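Local coordinates for nucleotide-binding protein, universal stress protein UspA family (Lactobacillus plantarum, PDB 3S3T) that binds ATP and, as a member of the universal stress protein family, probably takes part in the cell's response to stress, though its exact role is unknown, at residues Q75-V78 / A79-A83; S132-V135 / D136-C140. All coordinates share one frame; numbering follows the deposited sequence. Where two conformers were deposited one is given.

Overall arrangement
Both contacts are helix ends in the alpha/beta fold of a universal stress protein, and each leads the chain into an edge strand, outermost within this chain, of the five-stranded parallel sheet. Contact 1 comes first: there the long helix 53-78 stops and a short loop runs to strand 87-93. Contact 2 follows, where helix 129-137 ends ahead of strand 141-145 at the opposite edge of the sheet. Their centres are about 28 Å apart, on opposite sides of the chain's centre, and their nearest atoms are about 18 Å apart, so they do not touch. Contact 1 meets no other chain of the assembly, whereas contact 2 packs against two further subunits, and its Val-134 side chain is about 7 Å from a bound ATP.

Contact 1: Q75-V78 / A79-A83; sequences QQFV and ATTSA
Thr-80 and Thr-81 both carry OG1 between their own backbone N and carbonyl carbon (chi1 76° and 78°), which turns each hydroxyl back onto the last carbonyls of the helix. Thr-80 OG1 donates to Phe-77 O at 2.7 Å, lying in the carbonyl plane, while Thr-80 N reaches the same oxygen from above that plane. The pattern repeats one residue on: Thr-81 OG1 donates a hydrogen bond to Val-78 O at 2.8 Å, and Thr-81 N bonds to that oxygen at 3.0 Å. Two donors thus grip each carbonyl where helix 53-78 ends and a type I beta turn, Val-78 to Thr-81, carries the chain off towards strand 87-93. Thr-81 OG1 also accepts from Ala-83 N at 3.1 Å, making an ST turn. The methyl CG2 of Thr-81 sits over one face of the Phe-77 ring, 4.1 Å above the plane and offset toward the rim. A valine in place of Thr-81 would probably leave Ala-83 N without its acceptor and Val-78 O with only the backbone donor of this residue. Val-78 CG1 meets Ala-83 CB at 4.0 Å, and Val-78 also packs on Phe-22 and Val-26 of helix 16-32.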
loop_
_atom_site.group_PDB
_atom_site.type_symbol
_atom_site.label_atom_id
_atom_site.label_comp_id
_atom_site.label_asym_id
_atom_site.label_seq_id
_atom_site.Cartn_x
_atom_site.Cartn_y
_atom_site.Cartn_z
ATOM N N GLN A 75 32.211 0.422 -9.461
ATOM C CA GLN A 75 32.851 0.568 -10.785
ATOM C C GLN A 75 33.950 -0.452 -10.951
ATOM O O GLN A 75 34.150 -0.970 -12.048
ATOM C CB GLN A 75 33.498 1.939 -10.956
ATOM C CG GLN A 75 32.542 3.073 -11.142
ATOM C CD GLN A 75 32.145 3.285 -12.586
ATOM O OE1 GLN A 75 32.506 2.500 -13.479
ATOM N NE2 GLN A 75 31.387 4.356 -12.830
ATOM N N GLN A 76 34.674 -0.713 -9.862
ATOM C CA GLN A 76 35.742 -1.713 -9.879
ATOM C C GLN A 76 35.153 -3.112 -10.103
ATOM O O GLN A 76 35.685 -3.880 -10.910
ATOM C CB GLN A 76 36.614 -1.628 -8.605
ATOM C CG GLN A 76 37.379 -0.306 -8.524
ATOM C CD GLN A 76 38.250 -0.148 -7.284
ATOM O OE1 GLN A 76 38.294 -1.018 -6.411
ATOM N NE2 GLN A 76 38.950 0.982 -7.206
ATOM N N PHE A 77 34.047 -3.423 -9.434
ATOM C CA PHE A 77 33.430 -4.747 -9.557
ATOM C C PHE A 77 32.885 -4.991 -10.959
ATOM O O PHE A 77 33.106 -6.059 -11.538
ATOM C CB PHE A 77 32.318 -4.929 -8.514
ATOM C CG PHE A 77 31.440 -6.125 -8.773
ATOM C CD1 PHE A 77 30.226 -5.980 -9.404
ATOM C CD2 PHE A 77 31.857 -7.404 -8.406
ATOM C CE1 PHE A 77 29.416 -7.089 -9.650
ATOM C CE2 PHE A 77 31.074 -8.528 -8.664
ATOM C CZ PHE A 77 29.855 -8.379 -9.286
ATOM N N VAL A 78 32.167 -4.007 -11.509
ATOM C CA VAL A 78 31.633 -4.131 -12.884
ATOM C C VAL A 78 32.750 -4.364 -13.925
ATOM O O VAL A 78 32.522 -5.064 -14.909
ATOM C CB VAL A 78 30.734 -2.938 -13.268
ATOM C CG1 VAL A 78 30.349 -2.979 -14.754
ATOM C CG2 VAL A 78 29.482 -2.960 -12.373
ATOM N N ALA A 79 33.953 -3.821 -13.711
ATOM C CA ALA A 79 35.036 -4.038 -14.700
ATOM C C ALA A 79 35.567 -5.466 -14.699
ATOM O O ALA A 79 36.276 -5.865 -15.639
ATOM C CB ALA A 79 36.146 -3.047 -14.521
ATOM N N THR A 80 35.237 -6.243 -13.665
ATOM C CA THR A 80 35.552 -7.683 -13.646
ATOM C C THR A 80 34.501 -8.542 -14.367
ATOM O O THR A 80 34.662 -9.763 -14.443
ATOM C CB THR A 80 35.718 -8.263 -12.204
ATOM O OG1 THR A 80 34.435 -8.423 -11.593
ATOM C CG2 THR A 80 36.629 -7.388 -11.327
ATOM N N THR A 81 33.432 -7.913 -14.876
ATOM C CA THR A 81 32.335 -8.612 -15.550
ATOM C C THR A 81 32.239 -8.174 -17.015
ATOM O O THR A 81 32.939 -7.255 -17.455
ATOM C CB THR A 81 30.948 -8.289 -14.876
ATOM O OG1 THR A 81 30.494 -6.985 -15.292
ATOM C CG2 THR A 81 31.042 -8.367 -13.333
ATOM N N SER A 82 31.320 -8.800 -17.752
ATOM C CA SER A 82 31.127 -8.485 -19.161
ATOM C C SER A 82 30.007 -7.475 -19.365
ATOM O O SER A 82 29.598 -7.232 -20.492
ATOM C CB SER A 82 30.886 -9.770 -19.969
ATOM O OG SER A 82 29.805 -10.511 -19.415
ATOM N N ALA A 83 29.544 -6.862 -18.280
ATOM C CA ALA A 83 28.543 -5.812 -18.344
ATOM C C ALA A 83 29.182 -4.640 -19.068
ATOM O O ALA A 83 30.319 -4.316 -18.807
ATOM C CB ALA A 83 28.075 -5.401 -16.930
#

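Contact 2: S132-V135 / D136-C140; sequences SYVV and DHAPC
The last turn of helix 129-137, the helix of a beta-alpha-beta unit linking strands 111-115 and 141-145, carries an offset stack between Tyr-133 and His-137. The ring centroids are 3.9 Å apart and the planes differ by 17°. His-137 ND1 lies 3.3 Å above the middle of the tyrosine ring, and the closest carbons are Tyr-133 CE2 and His-137 CE1, at 3.3 Å. With CG anti to the backbone N (chi1 -179°), the Tyr-133 ring lies along the next turn with one face against the imidazole. The histidine is held from its edge as well: ND1 donates to Tyr-133 O at 3.0 Å, with the oxygen only 3° out of the imidazole plane, which should limit rotation of the ring. That carbonyl also takes the helical bond from His-137 N at 2.8 Å, so one residue grips it twice. Tyr-133 OH is hydrogen-bonded to Glu-100 OE1 of helix 95-105, and Arg-124 of a third subunit packs on both stacked residues. Val-134 rests on Ile-112 and Leu-114 of strand 111-115; Val-135 packs on Val-142 and Val-144 of its own chain and on Val-144 of a second subunit. Ala-138, the first residue to leave helical phi/psi, makes the last i to i-4 bond, its N on Val-134 O at 2.9 Å, and its CB stands 4.3 Å from Val-134 CG1.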
loop_
_atom_site.group_PDB
_atom_site.type_symbol
_atom_site.label_atom_id
_atom_site.label_comp_id
_atom_site.label_asym_id
_atom_site.label_seq_id
_atom_site.Cartn_x
_atom_site.Cartn_y
_atom_site.Cartn_z
ATOM N N SER A 132 7.843 0.215 -2.575
ATOM C CA SER A 132 6.429 0.202 -2.998
ATOM C C SER A 132 6.078 1.478 -3.801
ATOM O O SER A 132 5.288 1.420 -4.743
ATOM C CB SER A 132 5.475 -0.035 -1.828
ATOM O OG SER A 132 5.524 1.052 -0.955
ATOM N N TYR A 133 6.642 2.614 -3.428
ATOM C CA TYR A 133 6.362 3.867 -4.147
ATOM C C TYR A 133 6.843 3.757 -5.615
ATOM O O TYR A 133 6.077 4.061 -6.558
ATOM C CB TYR A 133 7.047 5.041 -3.497
ATOM C CG TYR A 133 6.764 6.330 -4.194
ATOM C CD1 TYR A 133 7.488 6.720 -5.303
ATOM C CD2 TYR A 133 5.700 7.120 -3.795
ATOM C CE1 TYR A 133 7.225 7.938 -5.938
ATOM C CE2 TYR A 133 5.377 8.311 -4.457
ATOM C CZ TYR A 133 6.137 8.716 -5.515
ATOM O OH TYR A 133 5.835 9.893 -6.185
ATOM N N VAL A 134 8.082 3.308 -5.774
ATOM C CA VAL A 134 8.669 3.126 -7.088
ATOM C C VAL A 134 7.931 2.056 -7.909
ATOM O O VAL A 134 7.615 2.274 -9.082
ATOM C CB VAL A 134 10.204 2.960 -7.020
ATOM C CG1 VAL A 134 10.846 2.888 -8.451
ATOM C CG2 VAL A 134 10.816 4.168 -6.319
ATOM N N VAL A 135 7.591 0.915 -7.319
ATOM C CA VAL A 135 6.813 -0.038 -8.082
ATOM C C VAL A 135 5.529 0.610 -8.663
ATOM O O VAL A 135 5.147 0.368 -9.828
ATOM C CB VAL A 135 6.460 -1.313 -7.205
ATOM C CG1 VAL A 135 5.354 -2.150 -7.866
ATOM C CG2 VAL A 135 7.731 -2.207 -6.950
ATOM N N ASP A 136 4.875 1.424 -7.845
ATOM C CA ASP A 136 3.649 2.092 -8.195
ATOM C C ASP A 136 3.858 3.126 -9.303
ATOM O O ASP A 136 3.132 3.151 -10.314
ATOM C CB ASP A 136 3.159 2.778 -6.924
ATOM C CG ASP A 136 1.739 3.261 -7.014
ATOM O OD1 ASP A 136 1.195 3.326 -8.123
ATOM O OD2 ASP A 136 1.179 3.546 -5.936
ATOM N N HIS A 137 4.885 3.946 -9.128
ATOM C CA HIS A 137 4.983 5.151 -9.908
ATOM C C HIS A 137 5.945 5.088 -11.094
ATOM O O HIS A 137 6.022 6.055 -11.897
ATOM C CB HIS A 137 5.374 6.293 -9.014
ATOM C CG HIS A 137 4.274 6.766 -8.113
ATOM N ND1 HIS A 137 4.085 6.265 -6.843
ATOM C CD2 HIS A 137 3.339 7.732 -8.278
ATOM C CE1 HIS A 137 3.039 6.865 -6.290
ATOM N NE2 HIS A 137 2.584 7.772 -7.126
ATOM N N ALA A 138 6.674 3.990 -11.256
ATOM C CA ALA A 138 7.647 3.960 -12.352
ATOM C C ALA A 138 6.953 3.784 -13.696
ATOM O O ALA A 138 5.966 3.075 -13.795
ATOM C CB ALA A 138 8.694 2.840 -12.181
ATOM N N PRO A 139 7.509 4.388 -14.741
ATOM C CA PRO A 139 6.982 4.239 -16.099
ATOM C C PRO A 139 7.454 2.939 -16.805
ATOM O O PRO A 139 7.076 2.700 -17.943
ATOM C CB PRO A 139 7.543 5.473 -16.817
ATOM C CG PRO A 139 8.871 5.672 -16.171
ATOM C CD PRO A 139 8.645 5.322 -14.698
ATOM N N CYS A 140 8.175 2.057 -16.128
ATOM C CA CYS A 140 8.752 0.901 -16.777
ATOM C C CYS A 140 8.657 -0.272 -15.833
ATOM O O CYS A 140 8.168 -0.155 -14.684
ATOM C CB CYS A 140 10.217 1.162 -17.087
ATOM S SG CYS A 140 11.210 1.641 -15.630
#